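Local structure of inactive dihydroorotase-like domain (Chaetomium thermophilum, 5NNL) at residues A[36-40]-A[239-243]; A[156-162]-A[201-206]; A[119-124]-A[143-149]; A[286-292]-A[304-309]. The protein is an inactive relative of the amidohydrolase enzymes, built on a beta/alpha barrel. The contacts are given in a common frame with arbitrary orientation. Numbering follows the deposited sequence.

Contact 1 of 4, residues A[36-40]-A[239-243]; sequences AAGYS and IADAL
A36 and A37 close helix 26-37, and the chain then enters strand 39-44. G38 has phi 106° and psi 3°, forming a Schellman motif. A side chain at these angles would jam against the carbonyl O of A37. Y39 is extended. Across from them, 239-241 have helical angles and lead into helix 242-251. The closest CA pair is A37 with A240, 5.4 Å apart. The apolar contacts centre on I239 CG2, 3.9 Å from A37 CB and 4.4 Å from Y39 CE2. Y39 takes rotamer m, which brings its OH to 3.7 Å from A242 CB. I239 O sits at the edge of the ring, 3.8 Å from Y39 CE2. The polar link is one water. It donates to I239 O (2.6 Å), accepts from L243 N (2.9 Å) and bonds Y39 OH (2.8 Å). Y39 and L243 also touch L9. The turn of the barrel's first beta-alpha-beta unit (strand 3-11, helix 26-37, strand 39-44) is thus met by the start of helix 242-251.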
loop_
_atom_site.group_PDB
_atom_site.type_symbol
_atom_site.label_atom_id
_atom_site.label_comp_id
_atom_site.label_asym_id
_atom_site.label_seq_id
_atom_site.Cartn_x
_atom_site.Cartn_y
_atom_site.Cartn_z
ATOM N N ALA A 36 -6.386 -4.228 -13.370
ATOM C CA ALA A 36 -5.718 -4.047 -14.653
ATOM C C ALA A 36 -4.201 -4.053 -14.505
ATOM O O ALA A 36 -3.486 -4.388 -15.456
ATOM C CB ALA A 36 -6.174 -2.740 -15.302
ATOM N N ALA A 37 -3.691 -3.681 -13.335
ATOM C CA ALA A 37 -2.255 -3.676 -13.096
ATOM C C ALA A 37 -1.740 -4.997 -12.541
ATOM O O ALA A 37 -0.523 -5.151 -12.392
ATOM C CB ALA A 37 -1.881 -2.547 -12.130
ATOM N N GLY A 38 -2.627 -5.941 -12.230
ATOM C CA GLY A 38 -2.233 -7.233 -11.706
ATOM C C GLY A 38 -2.497 -7.429 -10.229
ATOM O O GLY A 38 -2.140 -8.485 -9.692
ATOM N N TYR A 39 -3.109 -6.459 -9.555
ATOM C CA TYR A 39 -3.397 -6.562 -8.129
ATOM C C TYR A 39 -4.815 -7.095 -7.955
ATOM O O TYR A 39 -5.788 -6.385 -8.224
ATOM C CB TYR A 39 -3.227 -5.203 -7.451
ATOM C CG TYR A 39 -1.879 -4.569 -7.707
ATOM C CD1 TYR A 39 -0.741 -5.016 -7.046
ATOM C CD2 TYR A 39 -1.739 -3.535 -8.621
ATOM C CE1 TYR A 39 0.499 -4.449 -7.285
ATOM C CE2 TYR A 39 -0.504 -2.956 -8.865
ATOM C CZ TYR A 39 0.614 -3.420 -8.194
ATOM O OH TYR A 39 1.851 -2.857 -8.427
ATOM N N SER A 40 -4.930 -8.347 -7.512
ATOM C CA SER A 40 -6.227 -8.957 -7.241
ATOM C C SER A 40 -6.673 -8.777 -5.795
ATOM O O SER A 40 -7.778 -9.206 -5.446
ATOM C CB SER A 40 -6.189 -10.451 -7.585
ATOM O OG SER A 40 -5.240 -11.140 -6.788
ATOM N N ILE A 239 -0.703 3.570 -9.978
ATOM C CA ILE A 239 -1.069 2.158 -9.898
ATOM C C ILE A 239 -0.462 1.368 -11.051
ATOM O O ILE A 239 0.099 0.288 -10.843
ATOM C CB ILE A 239 -2.598 2.000 -9.839
ATOM C CG1 ILE A 239 -3.128 2.600 -8.534
ATOM C CG2 ILE A 239 -2.992 0.519 -9.934
ATOM C CD1 ILE A 239 -4.637 2.638 -8.433
ATOM N N ALA A 240 -0.558 1.885 -12.276
ATOM C CA ALA A 240 -0.012 1.191 -13.436
ATOM C C ALA A 240 1.492 1.384 -13.596
ATOM O O ALA A 240 2.095 0.712 -14.439
ATOM C CB ALA A 240 -0.733 1.658 -14.704
ATOM N N ASP A 241 2.102 2.271 -12.802
ATOM C CA ASP A 241 3.535 2.554 -12.884
ATOM C C ASP A 241 4.365 1.599 -12.040
ATOM O O ASP A 241 5.507 1.282 -12.396
ATOM C CB ASP A 241 3.816 3.978 -12.399
ATOM C CG ASP A 241 3.609 5.017 -13.470
ATOM O OD1 ASP A 241 3.308 4.635 -14.623
ATOM O OD2 ASP A 241 3.751 6.218 -13.155
ATOM N N ALA A 242 3.822 1.157 -10.905
ATOM C CA ALA A 242 4.654 0.580 -9.857
ATOM C C ALA A 242 5.377 -0.670 -10.341
ATOM O O ALA A 242 6.609 -0.757 -10.264
ATOM C CB ALA A 242 3.798 0.276 -8.629
ATOM N N LEU A 243 4.636 -1.646 -10.849
ATOM C CA LEU A 243 5.247 -2.927 -11.177
ATOM C C LEU A 243 6.238 -2.778 -12.329
ATOM O O LEU A 243 7.345 -3.327 -12.256
ATOM C CB LEU A 243 4.167 -3.966 -11.498
ATOM C CG LEU A 243 4.619 -5.390 -11.823
ATOM C CD1 LEU A 243 5.395 -5.987 -10.669
ATOM C CD2 LEU A 243 3.403 -6.254 -12.155
HETATM O O HOH W 1 1.787 -1.646 -10.991
#

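Contact 2 of 4, residues A[156-162]-A[201-206]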
loop_
_atom_site.group_PDB
_atom_site.type_symbol
_atom_site.label_atom_id
_atom_site.label_comp_id
_atom_site.label_asym_id
_atom_site.label_seq_id
_atom_site.Cartn_x
_atom_site.Cartn_y
_atom_site.Cartn_z
ATOM N N VAL A 156 8.352 3.555 4.620
ATOM C CA VAL A 156 9.667 3.918 5.129
ATOM C C VAL A 156 10.424 4.676 4.047
ATOM O O VAL A 156 10.403 4.305 2.865
ATOM C CB VAL A 156 10.442 2.675 5.598
ATOM C CG1 VAL A 156 11.794 3.082 6.177
ATOM C CG2 VAL A 156 9.632 1.901 6.645
ATOM N N THR A 157 11.089 5.759 4.452
ATOM C CA THR A 157 11.746 6.662 3.516
ATOM C C THR A 157 13.173 7.036 3.895
ATOM O O THR A 157 13.929 7.440 3.005
ATOM C CB THR A 157 10.933 7.960 3.367
ATOM O OG1 THR A 157 9.551 7.648 3.142
ATOM C CG2 THR A 157 11.444 8.786 2.194
ATOM N N THR A 158 13.576 6.918 5.159
ATOM C CA THR A 158 14.854 7.452 5.605
ATOM C C THR A 158 15.836 6.348 5.975
ATOM O O THR A 158 15.455 5.247 6.383
ATOM C CB THR A 158 14.676 8.377 6.814
ATOM O OG1 THR A 158 14.181 7.624 7.929
ATOM C CG2 THR A 158 13.713 9.515 6.489
ATOM N N LYS A 159 17.121 6.680 5.830
ATOM C CA LYS A 159 18.195 5.828 6.327
ATOM C C LYS A 159 18.031 5.558 7.817
ATOM O O LYS A 159 18.155 4.415 8.274
ATOM C CB LYS A 159 19.538 6.504 6.047
ATOM C CG LYS A 159 20.750 5.783 6.580
ATOM C CD LYS A 159 22.010 6.576 6.265
ATOM C CE LYS A 159 23.257 5.751 6.461
ATOM N NZ LYS A 159 24.494 6.571 6.267
ATOM N N ASP A 160 17.766 6.610 8.594
ATOM C CA ASP A 160 17.639 6.467 10.040
ATOM C C ASP A 160 16.567 5.444 10.407
ATOM O O ASP A 160 16.779 4.588 11.273
ATOM C CB ASP A 160 17.312 7.823 10.672
ATOM C CG ASP A 160 18.473 8.808 10.601
ATOM O OD1 ASP A 160 19.636 8.370 10.480
ATOM O OD2 ASP A 160 18.219 10.029 10.686
ATOM N N ASP A 161 15.403 5.520 9.757
ATOM C CA ASP A 161 14.302 4.635 10.130
ATOM C C ASP A 161 14.574 3.193 9.707
ATOM O O ASP A 161 14.310 2.259 10.474
ATOM C CB ASP A 161 12.985 5.142 9.531
ATOM C CG ASP A 161 12.384 6.305 10.321
ATOM O OD1 ASP A 161 12.966 6.712 11.348
ATOM O OD2 ASP A 161 11.318 6.812 9.915
ATOM N N ILE A 162 15.118 2.981 8.505
ATOM C CA ILE A 162 15.333 1.605 8.061
ATOM C C ILE A 162 16.415 0.938 8.898
ATOM O O ILE A 162 16.378 -0.279 9.114
ATOM C CB ILE A 162 15.664 1.547 6.555
ATOM C CG1 ILE A 162 15.436 0.132 6.003
ATOM C CG2 ILE A 162 17.109 1.968 6.275
ATOM C CD1 ILE A 162 13.983 -0.331 6.025
ATOM N N GLU A 201 20.754 10.101 -0.374
ATOM C CA GLU A 201 21.368 9.209 0.606
ATOM C C GLU A 201 20.333 8.288 1.237
ATOM O O GLU A 201 20.607 7.104 1.463
ATOM C CB GLU A 201 22.083 10.014 1.690
ATOM C CG GLU A 201 22.578 9.142 2.847
ATOM C CD GLU A 201 23.656 9.807 3.687
ATOM O OE1 GLU A 201 24.077 10.933 3.346
ATOM O OE2 GLU A 201 24.083 9.196 4.689
ATOM N N ASP A 202 19.145 8.813 1.543
ATOM C CA ASP A 202 18.078 7.961 2.055
ATOM C C ASP A 202 17.745 6.863 1.052
ATOM O O ASP A 202 17.651 5.684 1.409
ATOM C CB ASP A 202 16.832 8.797 2.372
ATOM C CG ASP A 202 16.983 9.638 3.631
ATOM O OD1 ASP A 202 17.760 9.250 4.531
ATOM O OD2 ASP A 202 16.307 10.686 3.722
ATOM N N GLN A 203 17.586 7.235 -0.220
ATOM C CA GLN A 203 17.196 6.263 -1.236
ATOM C C GLN A 203 18.246 5.165 -1.379
ATOM O O GLN A 203 17.905 3.985 -1.523
ATOM C CB GLN A 203 16.975 6.969 -2.572
ATOM C CG GLN A 203 16.288 6.116 -3.620
ATOM C CD GLN A 203 16.291 6.774 -4.982
ATOM O OE1 GLN A 203 17.264 6.675 -5.727
ATOM N NE2 GLN A 203 15.209 7.461 -5.311
ATOM N N GLU A 204 19.525 5.540 -1.347
ATOM C CA GLU A 204 20.585 4.538 -1.427
ATOM C C GLU A 204 20.540 3.607 -0.229
ATOM O O GLU A 204 20.759 2.393 -0.361
ATOM C CB GLU A 204 21.944 5.235 -1.519
ATOM C CG GLU A 204 23.123 4.298 -1.746
ATOM C CD GLU A 204 24.457 5.022 -1.699
ATOM O OE1 GLU A 204 24.539 6.158 -2.215
ATOM O OE2 GLU A 204 25.420 4.457 -1.140
ATOM N N ALA A 205 20.264 4.148 0.962
ATOM C CA ALA A 205 20.121 3.304 2.139
ATOM C C ALA A 205 18.978 2.311 1.967
ATOM O O ALA A 205 19.063 1.176 2.449
ATOM C CB ALA A 205 19.903 4.169 3.380
ATOM N N LEU A 206 17.914 2.708 1.266
ATOM C CA LEU A 206 16.801 1.796 1.023
ATOM C C LEU A 206 17.218 0.653 0.102
ATOM O O LEU A 206 16.914 -0.516 0.367
ATOM C CB LEU A 206 15.618 2.560 0.427
ATOM C CG LEU A 206 14.968 3.638 1.302
ATOM C CD1 LEU A 206 13.852 4.326 0.536
ATOM C CD2 LEU A 206 14.439 3.054 2.605
HETATM O O HOH W 2 18.009 9.628 7.393
#
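E201 opens the second segment, in helix 200-207. Its extended side chain brings OE2 to 3.1 Å from K159 NZ, a salt bridge. K159 is all-trans, and its fully extended chain brings NZ to E201. D202 OD1 accepts from K159 N at 2.9 Å, almost linearly (177°). The same OD1 takes a bond from a water (2.9 Å) that accepts from D160 N (3.3 Å). T158 is the N-cap of helix 159-170, and its OG1 accepts from D161 N at 3.0 Å. D202 and T158 thus share the task of satisfying the first-turn amides. D202 CB also lies 3.3 Å from T157 O. One turn on, A205 CB packs on K159 CB at 3.6 Å. L206 turns its end inward: its CD2 is 4.4 Å from V156 CG1 and 4.4 Å from I162 CB, and its CD1 is 4.0 Å from T157 O. The arrangement is an N-capped helix start, extended by an acid from a second helix, on the loop that follows barrel strand 151-153.

Contact 3 of 4, residues A[119-124]-A[143-149]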
loop_
_atom_site.group_PDB
_atom_site.type_symbol
_atom_site.label_atom_id
_atom_site.label_comp_id
_atom_site.label_asym_id
_atom_site.label_seq_id
_atom_site.Cartn_x
_atom_site.Cartn_y
_atom_site.Cartn_z
ATOM N N PHE A 119 -3.302 -0.522 21.663
ATOM C CA PHE A 119 -2.625 -1.800 21.859
ATOM C C PHE A 119 -3.333 -2.663 22.899
ATOM O O PHE A 119 -3.295 -3.896 22.811
ATOM C CB PHE A 119 -1.170 -1.570 22.266
ATOM C CG PHE A 119 -0.227 -1.481 21.107
ATOM C CD1 PHE A 119 -0.164 -0.337 20.336
ATOM C CD2 PHE A 119 0.598 -2.543 20.794
ATOM C CE1 PHE A 119 0.704 -0.252 19.272
ATOM C CE2 PHE A 119 1.470 -2.468 19.733
ATOM C CZ PHE A 119 1.525 -1.321 18.968
ATOM N N ASP A 120 -3.969 -2.037 23.895
ATOM C CA ASP A 120 -4.745 -2.777 24.887
ATOM C C ASP A 120 -6.110 -3.216 24.360
ATOM O O ASP A 120 -6.611 -4.274 24.760
ATOM C CB ASP A 120 -4.939 -1.922 26.142
ATOM C CG ASP A 120 -3.631 -1.570 26.816
ATOM O OD1 ASP A 120 -2.674 -2.366 26.716
ATOM O OD2 ASP A 120 -3.559 -0.498 27.450
ATOM N N ALA A 121 -6.726 -2.426 23.480
ATOM C CA ALA A 121 -8.087 -2.671 23.016
ATOM C C ALA A 121 -8.155 -3.447 21.705
ATOM O O ALA A 121 -9.228 -3.953 21.359
ATOM C CB ALA A 121 -8.822 -1.339 22.846
ATOM N N TRP A 122 -7.049 -3.559 20.974
ATOM C CA TRP A 122 -7.078 -4.155 19.643
ATOM C C TRP A 122 -6.640 -5.617 19.699
ATOM O O TRP A 122 -5.710 -5.953 20.437
ATOM C CB TRP A 122 -6.161 -3.373 18.701
ATOM C CG TRP A 122 -6.181 -3.818 17.267
ATOM C CD1 TRP A 122 -5.260 -4.605 16.644
ATOM C CD2 TRP A 122 -7.160 -3.483 16.273
ATOM N NE1 TRP A 122 -5.604 -4.784 15.326
ATOM C CE2 TRP A 122 -6.769 -4.108 15.074
ATOM C CE3 TRP A 122 -8.330 -2.718 16.284
ATOM C CZ2 TRP A 122 -7.507 -3.994 13.896
ATOM C CZ3 TRP A 122 -9.062 -2.604 15.113
ATOM C CH2 TRP A 122 -8.646 -3.239 13.936
ATOM N N PRO A 123 -7.283 -6.522 18.954
ATOM C CA PRO A 123 -6.902 -7.940 19.034
ATOM C C PRO A 123 -5.430 -8.158 18.710
ATOM O O PRO A 123 -4.883 -7.569 17.775
ATOM C CB PRO A 123 -7.814 -8.610 17.999
ATOM C CG PRO A 123 -8.990 -7.711 17.899
ATOM C CD PRO A 123 -8.467 -6.320 18.098
ATOM N N LYS A 124 -4.795 -9.040 19.489
ATOM C CA LYS A 124 -3.351 -9.229 19.383
ATOM C C LYS A 124 -2.945 -9.855 18.055
ATOM O O LYS A 124 -1.828 -9.620 17.580
ATOM C CB LYS A 124 -2.846 -10.094 20.538
ATOM C CG LYS A 124 -1.360 -10.432 20.454
ATOM C CD LYS A 124 -0.800 -10.871 21.805
ATOM C CE LYS A 124 -0.416 -12.346 21.830
ATOM N NZ LYS A 124 0.993 -12.566 21.410
ATOM N N LEU A 143 6.248 -0.492 22.282
ATOM C CA LEU A 143 4.972 -1.067 22.692
ATOM C C LEU A 143 4.766 -2.443 22.070
ATOM O O LEU A 143 4.346 -3.385 22.750
ATOM C CB LEU A 143 3.832 -0.117 22.319
ATOM C CG LEU A 143 3.854 1.217 23.071
ATOM C CD1 LEU A 143 2.782 2.165 22.562
ATOM C CD2 LEU A 143 3.689 1.005 24.565
ATOM N N ALA A 144 5.069 -2.583 20.776
ATOM C CA ALA A 144 4.957 -3.891 20.139
ATOM C C ALA A 144 5.816 -4.920 20.858
ATOM O O ALA A 144 5.396 -6.068 21.049
ATOM C CB ALA A 144 5.354 -3.798 18.667
ATOM N N SER A 145 7.023 -4.524 21.273
ATOM C CA SER A 145 7.893 -5.431 22.016
ATOM C C SER A 145 7.326 -5.740 23.396
ATOM O O SER A 145 7.396 -6.884 23.860
ATOM C CB SER A 145 9.292 -4.830 22.147
ATOM O OG SER A 145 10.121 -5.671 22.930
ATOM N N LEU A 146 6.761 -4.735 24.069
ATOM C CA LEU A 146 6.255 -4.945 25.421
ATOM C C LEU A 146 4.970 -5.762 25.425
ATOM O O LEU A 146 4.673 -6.432 26.416
ATOM C CB LEU A 146 6.030 -3.601 26.115
ATOM C CG LEU A 146 7.292 -2.794 26.449
ATOM C CD1 LEU A 146 6.926 -1.455 27.065
ATOM C CD2 LEU A 146 8.209 -3.561 27.385
ATOM N N HIS A 147 4.194 -5.717 24.350
ATOM C CA HIS A 147 3.023 -6.573 24.232
ATOM C C HIS A 147 3.315 -7.853 23.464
ATOM O O HIS A 147 2.402 -8.657 23.257
ATOM C CB HIS A 147 1.881 -5.813 23.557
ATOM C CG HIS A 147 1.398 -4.635 24.343
ATOM N ND1 HIS A 147 0.348 -4.713 25.233
ATOM C CD2 HIS A 147 1.829 -3.352 24.382
ATOM C CE1 HIS A 147 0.149 -3.527 25.780
ATOM N NE2 HIS A 147 1.034 -2.683 25.281
ATOM N N ASN A 148 4.565 -8.057 23.052
ATOM C CA ASN A 148 4.972 -9.237 22.293
ATOM C C ASN A 148 3.987 -9.537 21.166
ATOM O O ASN A 148 3.454 -10.642 21.046
ATOM C CB ASN A 148 5.130 -10.449 23.207
ATOM C CG ASN A 148 5.779 -11.619 22.499
ATOM O OD1 ASN A 148 6.730 -11.453 21.737
ATOM N ND2 ASN A 148 5.252 -12.805 22.729
ATOM N N ARG A 149 3.744 -8.531 20.331
ATOM C CA ARG A 149 2.883 -8.675 19.167
ATOM C C ARG A 149 3.570 -8.037 17.963
ATOM O O ARG A 149 4.666 -7.477 18.067
ATOM C CB ARG A 149 1.498 -8.064 19.424
ATOM C CG ARG A 149 1.478 -6.556 19.678
ATOM C CD ARG A 149 0.248 -5.937 19.045
ATOM N NE ARG A 149 0.238 -6.175 17.603
ATOM C CZ ARG A 149 -0.853 -6.393 16.872
ATOM N NH1 ARG A 149 -2.055 -6.410 17.433
ATOM N NH2 ARG A 149 -0.737 -6.604 15.567
HETATM O O HOH W 3 -3.129 -5.638 19.768
#
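F119 is central: its CA-to-CB bond points toward 143-149, and chi1 near -90° sets its ring against L143. L143 CB makes a CH-pi contact over one face, 4.1 Å from the ring centroid. H147, in rotamer m, offers a ring face to F119 CB, 4.1 Å from its centroid. The H147 ring edge brings CE1 to 3.2 Å from D120 OD1, while its NE2 bonds E116. The CA-to-CB bond of R149 points toward 119-124; with chi1 p its guanidinium lies by P123 and K124. R149 NH1 makes a weak hydrogen bond to P123 O (3.1 Å). NH1 also donates to a water (2.7 Å) that bonds W122 O (2.7 Å); NH2 bonds K126 O. K124 bends at chi3 and chi4, and its NZ donates to N148 O at 3.1 Å. The contact joins the C-terminal ends of helices 111-121 and 134-146, just before strands 128-130 and 151-153. F119 touches I100 of strand 98-100, and W122 and R149 touch I128 of strand 128-130.

Contact 4 of 4, residues A[286-292]-A[304-309]; sequences LDRAFAV and KVLKGV
The apolar centre is the sheet face of F290 and L306. F290 takes rotamer p: its CE1 is 4.0 Å from L306 CB and its CD1 4.0 Å from V309 CG2. V292 CG2 meets L306 CD1 at 3.6 Å. On the other face A289 CB meets V305 CG1 at 3.8 Å. The strands are antiparallel and strongly twisted, axes 4.7 Å and directions 136° apart. F290-L306 is a hydrogen-bonded pair: F290 N to L306 O and L306 N to F290 O are both 3.1 Å. A289-K307 and A291-V305 are non-hydrogen-bonded pairs, CA atoms 4.5 Å apart. G308 N donates to R288 O (3.1 Å) and V292 N to K304 O (2.9 Å). G308 has phi 114°, where a side chain would clash with the preceding carbonyl. At the polar edge, a water donates to D287 OD1 (2.5 Å) and accepts from K307 NZ (2.4 Å). D287 also pairs with R2. This is a beta hairpin with a long connection, in the antiparallel sheet that strand 3-11 joins to the barrel.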
loop_
_atom_site.group_PDB
_atom_site.type_symbol
_atom_site.label_atom_id
_atom_site.label_comp_id
_atom_site.label_asym_id
_atom_site.label_seq_id
_atom_site.Cartn_x
_atom_site.Cartn_y
_atom_site.Cartn_z
ATOM N N LEU A 286 7.897 -9.669 -19.582
ATOM C CA LEU A 286 8.882 -8.943 -18.784
ATOM C C LEU A 286 9.764 -8.041 -19.638
ATOM O O LEU A 286 10.225 -6.996 -19.164
ATOM C CB LEU A 286 9.733 -9.948 -18.009
ATOM C CG LEU A 286 10.920 -9.419 -17.210
ATOM C CD1 LEU A 286 10.468 -8.413 -16.169
ATOM C CD2 LEU A 286 11.654 -10.576 -16.559
ATOM N N ASP A 287 10.005 -8.416 -20.895
ATOM C CA ASP A 287 10.932 -7.704 -21.762
ATOM C C ASP A 287 10.256 -6.722 -22.706
ATOM O O ASP A 287 10.957 -5.981 -23.402
ATOM C CB ASP A 287 11.744 -8.699 -22.599
ATOM C CG ASP A 287 12.991 -9.179 -21.889
ATOM O OD1 ASP A 287 13.635 -8.363 -21.190
ATOM O OD2 ASP A 287 13.328 -10.372 -22.039
ATOM N N ARG A 288 8.931 -6.703 -22.763
ATOM C CA ARG A 288 8.250 -5.825 -23.702
ATOM C C ARG A 288 8.343 -4.383 -23.223
ATOM O O ARG A 288 7.970 -4.070 -22.086
ATOM C CB ARG A 288 6.794 -6.245 -23.865
ATOM C CG ARG A 288 6.106 -5.540 -25.016
ATOM C CD ARG A 288 4.681 -6.007 -25.205
ATOM N NE ARG A 288 3.970 -5.144 -26.145
ATOM C CZ ARG A 288 2.652 -5.140 -26.319
ATOM N NH1 ARG A 288 1.877 -5.955 -25.615
ATOM N NH2 ARG A 288 2.106 -4.315 -27.201
ATOM N N ALA A 289 8.850 -3.508 -24.086
ATOM C CA ALA A 289 8.920 -2.088 -23.783
ATOM C C ALA A 289 7.595 -1.406 -24.096
ATOM O O ALA A 289 6.816 -1.862 -24.939
ATOM C CB ALA A 289 10.040 -1.421 -24.580
ATOM N N PHE A 290 7.346 -0.300 -23.401
ATOM C CA PHE A 290 6.162 0.510 -23.637
ATOM C C PHE A 290 6.419 1.901 -23.084
ATOM O O PHE A 290 7.138 2.066 -22.095
ATOM C CB PHE A 290 4.917 -0.099 -22.985
ATOM C CG PHE A 290 4.862 0.085 -21.495
ATOM C CD1 PHE A 290 5.551 -0.769 -20.652
ATOM C CD2 PHE A 290 4.121 1.111 -20.939
ATOM C CE1 PHE A 290 5.502 -0.600 -19.284
ATOM C CE2 PHE A 290 4.067 1.282 -19.571
ATOM C CZ PHE A 290 4.759 0.426 -18.742
ATOM N N ALA A 291 5.828 2.896 -23.733
ATOM C CA ALA A 291 5.941 4.275 -23.287
ATOM C C ALA A 291 4.874 4.553 -22.239
ATOM O O ALA A 291 3.687 4.308 -22.474
ATOM C CB ALA A 291 5.790 5.238 -24.464
ATOM N N VAL A 292 5.298 5.055 -21.085
ATOM C CA VAL A 292 4.348 5.430 -20.043
ATOM C C VAL A 292 3.350 6.385 -20.686
ATOM O O VAL A 292 3.753 7.439 -21.201
ATOM C CB VAL A 292 5.047 6.066 -18.831
ATOM C CG1 VAL A 292 4.022 6.442 -17.767
ATOM C CG2 VAL A 292 6.077 5.113 -18.251
ATOM N N LYS A 304 8.624 8.345 -20.617
ATOM C CA LYS A 304 9.730 7.419 -20.426
ATOM C C LYS A 304 9.302 6.015 -20.836
ATOM O O LYS A 304 8.115 5.683 -20.869
ATOM C CB LYS A 304 10.205 7.419 -18.971
ATOM C CG LYS A 304 10.715 8.763 -18.484
ATOM C CD LYS A 304 12.035 9.137 -19.150
ATOM C CE LYS A 304 12.398 10.596 -18.902
ATOM N NZ LYS A 304 13.258 11.146 -19.997
ATOM N N VAL A 305 10.293 5.187 -21.149
ATOM C CA VAL A 305 10.067 3.832 -21.633
ATOM C C VAL A 305 10.457 2.859 -20.529
ATOM O O VAL A 305 11.605 2.857 -20.068
ATOM C CB VAL A 305 10.859 3.555 -22.918
ATOM C CG1 VAL A 305 10.714 2.100 -23.335
ATOM C CG2 VAL A 305 10.380 4.474 -24.025
ATOM N N LEU A 306 9.505 2.030 -20.116
ATOM C CA LEU A 306 9.737 0.996 -19.123
ATOM C C LEU A 306 9.534 -0.373 -19.762
ATOM O O LEU A 306 9.113 -0.491 -20.916
ATOM C CB LEU A 306 8.801 1.175 -17.921
ATOM C CG LEU A 306 8.860 2.542 -17.234
ATOM C CD1 LEU A 306 7.767 2.667 -16.182
ATOM C CD2 LEU A 306 10.229 2.782 -16.612
ATOM N N LYS A 307 9.850 -1.418 -19.000
ATOM C CA LYS A 307 9.613 -2.789 -19.422
ATOM C C LYS A 307 8.668 -3.483 -18.448
ATOM O O LYS A 307 8.661 -3.195 -17.247
ATOM C CB LYS A 307 10.925 -3.569 -19.523
ATOM C CG LYS A 307 11.906 -2.948 -20.505
ATOM C CD LYS A 307 12.691 -3.986 -21.285
ATOM C CE LYS A 307 13.617 -3.313 -22.286
ATOM N NZ LYS A 307 14.257 -4.270 -23.238
ATOM N N GLY A 308 7.868 -4.399 -18.982
ATOM C CA GLY A 308 6.921 -5.141 -18.175
ATOM C C GLY A 308 5.485 -4.820 -18.525
ATOM O O GLY A 308 4.889 -3.895 -17.962
ATOM N N VAL A 309 4.918 -5.579 -19.457
ATOM C CA VAL A 309 3.534 -5.410 -19.881
ATOM C C VAL A 309 2.696 -6.500 -19.232
ATOM O O VAL A 309 3.077 -7.678 -19.241
ATOM C CB VAL A 309 3.414 -5.446 -21.415
ATOM C CG1 VAL A 309 1.955 -5.570 -21.857
ATOM C CG2 VAL A 309 4.035 -4.188 -22.016
HETATM O O HOH W 4 14.829 -6.484 -22.379
#

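In the fold
Contact 1 is buried; the other three are partly buried and lie farther from the chain's centre. Contacts 1 and 4 touch where D241 OD1 meets V292 CG1 (3.7 Å), and helix 242-251, which begins in contact 1, also packs on contact 4. Contacts 2 and 3 touch neither. Contact 3 lies across the chain's centre from contacts 1 and 4. The chemistry follows place. Contact 1 combines A37, I239, L243 and the Y39 ring with a bridging water. Contact 4 rests on backbone pairing. Contact 2 joins a D202 bond to the helix start and a K159-E201 salt bridge to apolar packing by A205 and L206. Contact 3 uses aromatic and basic side chains at helix ends.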